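PDB 6IO1: aminotransferase, class III from Thermomicrobium roseum, which catalyses (S)-enantioselective omega-transamination with a pyridoxal 5'-phosphate cofactor, acting as a thermostable class-III aminotransferase. Local coordinates for the interface of chains A and B. Numbering follows the deposited sequence. Chains: chain A/B, Aminotransferase, class III.

The interface of chains A and B. Residues chain A 311-312, 314-316, 318; chain B 24-27.
A two-fold symmetric homodimer interface, of the kind expected for class-III aminotransferases, is sampled here where the loop after helix 305-312 of chain A runs alongside the start of helix 26-32 of chain B; the patch hides 272 Å² of protein surface and recurs with the chains exchanged. It illustrates how a helix start can be docked by backbone and side-chain groups together. The backbone N of A:Phe318 donates to the carbonyl O of B:Thr24 at 2.9 Å, nearly straight at the hydrogen although the donor stands above the carbonyl plane. At the next residue of chain B, the amide ND2 of B:Asn25 reaches the carboxylate OD1 of A:Asp315 at 3.0 Å, meeting it nearly along its C-O axis and with the oxygen close to the amide plane. Both side chains extend with CG anti to the backbone N (chi1 -174° in each); they cross obliquely, with the carboxylate and amide planes 53° apart. An alanine in place of B:Asn25 would lose the amide and would probably leave the A:Asp315 carboxylate less firmly oriented over its aromatic neighbour. That neighbour is the ring of B:Tyr27, likewise anti to its backbone N: the carboxylate stacks on it, planes 24° apart, with CG of A:Asp315 3.8 Å from CD1 of B:Tyr27, while the aspartate CB sits over the same face toward the rim. Beside the backbone bond, a water links the backbone N of B:Leu26, 3.0 Å from the water oxygen, to the carbonyl O of A:Arg316, thereby engaging the first N-H of the helix. B:Leu26 itself, CG anti to its carbonyl carbon, packs its CB 3.8 Å from CA of A:Ala312 and its CD1 4.0 Å from CB of A:Leu311, an apolar flank beside the polar contacts. Together these contacts hold the start of helix 26-32 against the partner subunit and are likely to contribute to the stability of the dimer.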
loop_
_atom_site.group_PDB
_atom_site.type_symbol
_atom_site.label_atom_id
_atom_site.label_comp_id
_atom_site.label_asym_id
_atom_site.label_seq_id
_atom_site.Cartn_x
_atom_site.Cartn_y
_atom_site.Cartn_z
ATOM N N LEU A 311 21.932 -8.393 2.773
ATOM C CA LEU A 311 21.190 -8.098 1.550
ATOM C C LEU A 311 22.099 -7.493 0.484
ATOM O O LEU A 311 22.015 -7.858 -0.694
ATOM C CB LEU A 311 20.023 -7.157 1.849
ATOM C CG LEU A 311 18.877 -7.637 2.746
ATOM C CD1 LEU A 311 17.572 -6.974 2.330
ATOM C CD2 LEU A 311 18.738 -9.152 2.725
ATOM N N ALA A 312 22.972 -6.568 0.879
ATOM C CA ALA A 312 23.861 -5.876 -0.044
ATOM C C ALA A 312 25.062 -6.715 -0.459
ATOM O O ALA A 312 25.845 -6.269 -1.303
ATOM C CB ALA A 312 24.341 -4.562 0.576
ATOM N N ALA A 314 24.820 -9.548 -2.047
ATOM C CA ALA A 314 24.460 -10.284 -3.252
ATOM C C ALA A 314 24.535 -9.372 -4.470
ATOM O O ALA A 314 23.900 -8.313 -4.501
ATOM C CB ALA A 314 23.056 -10.875 -3.119
ATOM N N ASP A 315 25.306 -9.792 -5.475
ATOM C CA ASP A 315 25.425 -9.039 -6.724
ATOM C C ASP A 315 24.246 -9.397 -7.629
ATOM O O ASP A 315 24.367 -10.091 -8.641
ATOM C CB ASP A 315 26.761 -9.318 -7.398
ATOM C CG ASP A 315 26.994 -8.447 -8.620
ATOM O OD1 ASP A 315 26.220 -7.487 -8.830
ATOM O OD2 ASP A 315 27.952 -8.720 -9.373
ATOM N N ARG A 316 23.078 -8.899 -7.233
ATOM C CA ARG A 316 21.833 -9.132 -7.949
ATOM C C ARG A 316 20.864 -8.027 -7.563
ATOM O O ARG A 316 21.053 -7.335 -6.559
ATOM C CB ARG A 316 21.246 -10.509 -7.622
ATOM C CG ARG A 316 20.761 -10.629 -6.188
ATOM C CD ARG A 316 20.711 -12.072 -5.717
ATOM N NE ARG A 316 19.632 -12.829 -6.345
ATOM C CZ ARG A 316 18.345 -12.695 -6.038
ATOM N NH1 ARG A 316 17.435 -13.430 -6.662
ATOM N NH2 ARG A 316 17.965 -11.831 -5.106
ATOM N N PHE A 318 17.528 -6.539 -6.049
ATOM C CA PHE A 318 16.592 -6.885 -4.985
ATOM C C PHE A 318 15.171 -6.818 -5.537
ATOM O O PHE A 318 14.641 -5.729 -5.783
ATOM C CB PHE A 318 16.776 -5.941 -3.802
ATOM C CG PHE A 318 15.840 -6.201 -2.659
ATOM C CD1 PHE A 318 15.690 -7.475 -2.143
ATOM C CD2 PHE A 318 15.124 -5.162 -2.088
ATOM C CE1 PHE A 318 14.833 -7.714 -1.085
ATOM C CE2 PHE A 318 14.267 -5.393 -1.030
ATOM C CZ PHE A 318 14.120 -6.669 -0.527
ATOM N N THR B 24 16.617 -2.588 -6.924
ATOM C CA THR B 24 17.955 -2.064 -7.157
ATOM C C THR B 24 18.980 -3.122 -6.777
ATOM O O THR B 24 18.762 -3.918 -5.860
ATOM C CB THR B 24 18.190 -0.775 -6.346
ATOM O OG1 THR B 24 17.236 0.218 -6.738
ATOM C CG2 THR B 24 19.596 -0.226 -6.556
ATOM N N ASN B 25 20.100 -3.129 -7.495
ATOM C CA ASN B 25 21.238 -3.967 -7.128
ATOM C C ASN B 25 21.954 -3.261 -5.985
ATOM O O ASN B 25 22.718 -2.316 -6.201
ATOM C CB ASN B 25 22.156 -4.188 -8.326
ATOM C CG ASN B 25 23.278 -5.176 -8.038
ATOM O OD1 ASN B 25 23.863 -5.183 -6.956
ATOM N ND2 ASN B 25 23.581 -6.018 -9.018
ATOM N N LEU B 26 21.695 -3.714 -4.757
ATOM C CA LEU B 26 22.267 -3.060 -3.584
ATOM C C LEU B 26 23.788 -3.150 -3.595
ATOM O O LEU B 26 24.482 -2.203 -3.201
ATOM C CB LEU B 26 21.689 -3.685 -2.316
ATOM C CG LEU B 26 20.158 -3.697 -2.270
ATOM C CD1 LEU B 26 19.642 -4.484 -1.076
ATOM C CD2 LEU B 26 19.614 -2.276 -2.256
ATOM N N TYR B 27 24.320 -4.282 -4.063
ATOM C CA TYR B 27 25.764 -4.444 -4.195
ATOM C C TYR B 27 26.334 -3.390 -5.135
ATOM O O TYR B 27 27.349 -2.751 -4.831
ATOM C CB TYR B 27 26.068 -5.860 -4.696
ATOM C CG TYR B 27 27.525 -6.180 -4.969
ATOM C CD1 TYR B 27 28.133 -5.804 -6.161
ATOM C CD2 TYR B 27 28.280 -6.894 -4.048
ATOM C CE1 TYR B 27 29.458 -6.106 -6.416
ATOM C CE2 TYR B 27 29.604 -7.204 -4.296
ATOM C CZ TYR B 27 30.188 -6.808 -5.481
ATOM O OH TYR B 27 31.506 -7.112 -5.731
HETATM O O HOH W 1 20.887 -6.590 -4.169
#